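Local coordinates for putative fimbrial associated sortase-like protein (Corynebacterium diphtheriae, PDB 5K9A) that probably acts as a pilin-linking sortase, a membrane-anchored cysteine transpeptidase that cuts sorting signals and cross-links pilin subunits into pili, at residues A[77-82]-A[150-155]; A[126-131]-A[186-191]. All coordinates share one frame; numbering follows the deposited sequence.

Interaction 1 (A[77-82]-A[150-155]); sequences VIASIS and ITVQGE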
# COMPACT_ATOMS: atom_id res chain seq x y z
N VAL A 77 2.67 -5.36 -3.03
CA VAL A 77 3.13 -6.55 -2.38
C VAL A 77 2.28 -7.69 -2.93
O VAL A 77 1.05 -7.57 -2.91
CB VAL A 77 2.95 -6.45 -0.89
CG1 VAL A 77 3.35 -7.76 -0.23
CG2 VAL A 77 3.82 -5.30 -0.33
N ILE A 78 2.91 -8.76 -3.42
CA ILE A 78 2.19 -9.89 -4.00
C ILE A 78 2.04 -11.09 -3.05
O ILE A 78 1.19 -11.94 -3.27
CB ILE A 78 2.73 -10.36 -5.38
CG1 ILE A 78 4.17 -10.84 -5.32
CG2 ILE A 78 2.56 -9.26 -6.40
CD1 ILE A 78 4.57 -11.62 -6.58
N ALA A 79 2.89 -11.14 -2.02
CA ALA A 79 2.94 -12.17 -1.02
C ALA A 79 3.93 -11.77 0.07
O ALA A 79 4.72 -10.84 -0.11
CB ALA A 79 3.40 -13.49 -1.61
N SER A 80 3.87 -12.43 1.21
CA SER A 80 4.90 -12.23 2.22
C SER A 80 5.52 -13.56 2.54
O SER A 80 4.92 -14.65 2.32
CB SER A 80 4.32 -11.65 3.48
OG SER A 80 3.47 -12.56 4.07
N ILE A 81 6.69 -13.48 3.11
CA ILE A 81 7.39 -14.63 3.54
C ILE A 81 7.94 -14.50 4.94
O ILE A 81 8.46 -13.46 5.34
CB ILE A 81 8.47 -14.95 2.51
CG1 ILE A 81 9.13 -16.30 2.84
CG2 ILE A 81 9.54 -13.86 2.50
CD1 ILE A 81 10.16 -16.74 1.81
N SER A 82 7.89 -15.58 5.68
CA SER A 82 8.44 -15.65 7.00
C SER A 82 9.37 -16.86 7.15
O SER A 82 8.99 -17.97 6.80
CB SER A 82 7.27 -15.73 7.99
OG SER A 82 7.81 -15.91 9.27
N ILE A 150 4.75 -18.83 3.39
CA ILE A 150 4.35 -17.86 2.41
C ILE A 150 2.89 -17.53 2.71
O ILE A 150 2.03 -18.42 2.84
CB ILE A 150 4.39 -18.42 0.99
CG1 ILE A 150 5.79 -18.88 0.56
CG2 ILE A 150 3.81 -17.44 -0.02
CD1 ILE A 150 6.71 -17.77 0.16
N THR A 151 2.54 -16.24 2.69
CA THR A 151 1.14 -15.82 2.82
C THR A 151 0.77 -15.10 1.54
O THR A 151 1.50 -14.18 1.10
CB THR A 151 0.92 -14.93 4.07
OG1 THR A 151 1.31 -15.70 5.22
CG2 THR A 151 -0.56 -14.49 4.25
N VAL A 152 -0.37 -15.47 0.97
CA VAL A 152 -0.76 -14.92 -0.30
C VAL A 152 -2.29 -14.92 -0.42
O VAL A 152 -2.91 -15.95 -0.22
CB VAL A 152 -0.07 -15.68 -1.48
CG1 VAL A 152 -0.46 -17.15 -1.49
CG2 VAL A 152 -0.35 -15.03 -2.80
N GLN A 153 -2.87 -13.73 -0.64
CA GLN A 153 -4.36 -13.60 -0.76
C GLN A 153 -5.07 -14.23 0.40
O GLN A 153 -6.11 -14.86 0.23
CB GLN A 153 -4.86 -14.20 -2.08
CG GLN A 153 -4.35 -13.47 -3.30
CD GLN A 153 -5.06 -12.16 -3.47
OE1 GLN A 153 -6.29 -12.11 -3.41
NE2 GLN A 153 -4.31 -11.10 -3.73
N GLY A 154 -4.51 -14.10 1.59
CA GLY A 154 -5.13 -14.63 2.76
C GLY A 154 -4.85 -16.10 3.06
O GLY A 154 -5.26 -16.57 4.12
N GLU A 155 -4.16 -16.84 2.19
CA GLU A 155 -3.78 -18.26 2.46
C GLU A 155 -2.36 -18.35 2.95
O GLU A 155 -1.53 -17.57 2.50
CB GLU A 155 -3.77 -19.08 1.16
CG GLU A 155 -5.07 -18.98 0.36
CD GLU A 155 -6.30 -19.42 1.16
OE1 GLU A 155 -6.33 -20.58 1.60
OE2 GLU A 155 -7.22 -18.59 1.37
O HOH W 1 -1.39 -10.98 -3.23

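Interaction 2 (A[126-131]-A[186-191]); sequences GHSGLA and LITCTP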
# COMPACT_ATOMS: atom_id res chain seq x y z
N GLY A 126 16.49 -12.17 -3.15
CA GLY A 126 16.84 -11.05 -2.25
C GLY A 126 18.31 -10.75 -2.28
O GLY A 126 19.15 -11.62 -2.50
N HIS A 127 18.64 -9.50 -2.05
CA HIS A 127 20.03 -9.10 -1.89
C HIS A 127 20.61 -9.62 -0.60
O HIS A 127 19.95 -9.86 0.39
CB HIS A 127 20.15 -7.59 -1.77
CG HIS A 127 20.10 -6.83 -3.04
ND1 HIS A 127 20.91 -7.13 -4.11
CD2 HIS A 127 19.42 -5.70 -3.37
CE1 HIS A 127 20.67 -6.27 -5.09
NE2 HIS A 127 19.79 -5.37 -4.66
N SER A 128 21.90 -9.77 -0.64
CA SER A 128 22.66 -9.83 0.56
C SER A 128 23.71 -8.72 0.39
O SER A 128 24.10 -8.36 -0.72
CB SER A 128 23.32 -11.19 0.71
OG SER A 128 23.83 -11.58 -0.53
N GLY A 129 24.11 -8.13 1.47
CA GLY A 129 25.11 -7.06 1.39
C GLY A 129 24.59 -5.65 1.03
O GLY A 129 25.39 -4.74 0.76
N LEU A 130 23.29 -5.43 1.02
CA LEU A 130 22.81 -4.07 0.75
C LEU A 130 23.00 -3.24 2.06
O LEU A 130 22.65 -3.69 3.14
CB LEU A 130 21.35 -4.11 0.27
CG LEU A 130 20.72 -2.83 -0.23
CD1 LEU A 130 21.19 -2.54 -1.65
CD2 LEU A 130 19.19 -2.94 -0.25
N ALA A 131 23.56 -2.02 1.96
CA ALA A 131 23.70 -1.16 3.11
C ALA A 131 22.29 -0.88 3.66
O ALA A 131 21.33 -0.65 2.89
CB ALA A 131 24.29 0.17 2.70
N LEU A 186 14.70 -19.94 -2.65
CA LEU A 186 15.21 -18.63 -2.28
C LEU A 186 16.61 -18.45 -2.78
O LEU A 186 17.49 -19.25 -2.47
CB LEU A 186 15.18 -18.45 -0.77
CG LEU A 186 13.88 -18.95 -0.07
CD1 LEU A 186 13.97 -18.66 1.42
CD2 LEU A 186 12.65 -18.32 -0.65
N ILE A 187 16.87 -17.35 -3.48
CA ILE A 187 18.15 -17.09 -4.08
C ILE A 187 18.75 -15.75 -3.63
O ILE A 187 18.06 -14.71 -3.52
CB ILE A 187 18.06 -17.22 -5.61
CG1 ILE A 187 19.40 -17.04 -6.27
CG2 ILE A 187 17.15 -16.18 -6.24
CD1 ILE A 187 19.37 -17.28 -7.77
N THR A 188 20.04 -15.77 -3.30
CA THR A 188 20.77 -14.55 -3.06
C THR A 188 22.18 -14.70 -3.64
O THR A 188 22.54 -15.76 -4.13
CB THR A 188 20.82 -14.21 -1.56
OG1 THR A 188 21.29 -12.85 -1.41
CG2 THR A 188 21.72 -15.14 -0.78
N CYS A 189 22.97 -13.64 -3.62
CA CYS A 189 24.32 -13.71 -4.14
C CYS A 189 25.34 -13.95 -3.05
O CYS A 189 25.11 -13.63 -1.87
CB CYS A 189 24.75 -12.48 -4.90
SG CYS A 189 23.71 -12.10 -6.29
N THR A 190 26.46 -14.53 -3.46
CA THR A 190 27.51 -14.88 -2.54
C THR A 190 28.84 -14.95 -3.28
O THR A 190 28.87 -15.12 -4.49
CB THR A 190 27.10 -16.25 -1.88
OG1 THR A 190 27.92 -16.50 -0.78
CG2 THR A 190 27.27 -17.44 -2.83
N PRO A 191 29.97 -14.81 -2.57
CA PRO A 191 30.17 -14.49 -1.19
C PRO A 191 30.26 -12.99 -0.95
O PRO A 191 30.25 -12.19 -1.91
CB PRO A 191 31.52 -15.16 -0.88
CG PRO A 191 32.28 -15.02 -2.15
CD PRO A 191 31.25 -15.09 -3.25
O HOH W 2 23.38 -10.27 -3.37

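Interaction 1 (A[77-82]-A[150-155])
The eight-stranded beta barrel of the sortase fold is closed here, where Ser80 and Thr151 pair the first strand, 77-83, antiparallel with strand 147-152. Ser80 N donates to Thr151 O and Thr151 N to Ser80 O, both at 2.9 Å, and the two bonds close the ring of a hydrogen-bonded pair. On the face they share, the small polar side chains lie close, Ser80 OG 3.5 Å from Thr151 CB; the hydroxyl of Ser80 is hydrogen-bonded to Glu16 of the second subunit, so this face of the strand pair meets the dimer partner.

Ile81 and Ile150, the next, non-hydrogen-bonded pair, point to the other face, where branched aliphatic residues suit the buried interior. Ile150 sets CG1 beside its backbone N (chi1 -60°) and its second torsion (chi2 -79°) bends CD1 over the Ile81 chain, 3.9 Å from Ile81 CG1. The methyl of Ala79 lies against Val152, 4.1 Å from CB to CB. Ile78 and Ala79 form a classic beta bulge opposite Ile92. Strand 147-152 then ends in a type I' turn, Val152 to Glu155, where glycine suits position 154: at its positive phi (85°) a CB would press on the preceding carbonyl O. Beside the turn a water bridges the segments, donating to Ile78 O at 2.8 Å and accepting from Gln153 NE2 at 3.0 Å.

Interaction 2 (A[126-131]-A[186-191])
Gly126 and Ser128 fasten the loop of the predicted catalytic His127 to the end of strand 183-190, which carries the TLXTC signature of sortases and the predicted nucleophile Cys189. Gly126 N continues the sheet pairing just beyond strand 123-125, donating to Ile187 O at 3.0 Å. Its own carbonyl is caught by a side chain: Thr188 holds OG1 anti to its backbone N (chi1 -167°), which brings it against the loop, and donates to Gly126 O at 2.7 Å, tilted 32° from the carbonyl plane. A threonine suits this place because its backbone stays in the strand while the hydroxyl reaches across to the adjacent loop.

Ser128 supplies the next tie from the loop side. In the conformer described, one of two modelled, its short side chain lets OG donate to Cys189 O at 2.8 Å, so the residues before and after His127 are both tied to the strand while the CB of His127 points away from it. The ring of His127 meets that of Trp50, which also touches Cys189. Between the backbones sits a water that accepts from Ser128 N at 3.1 Å and, weakly, from Cys189 N at 3.4 Å.

Interactions 1 and 2 belong to the same beta barrel, in a chain that is the piece of the longer protein containing the sortase domain, and lie about 21 Å apart between centres. Along the chain their segments alternate, so 126-131 falls between the two strands of interaction 1. The two contacts nevertheless touch through the interior, where Ile81 CD1 packs 3.8 Å from Leu186 CD2; a side chain at the barrel seam thus rests against the strand that leads to Cys189. Interaction 2 holds the predicted catalytic pair, with His127 ND1 6.1 Å from Cys189 SG in the cysteine conformer described. Interaction 1 lies away from that site and instead faces the second subunit, which does not touch the segments of interaction 2.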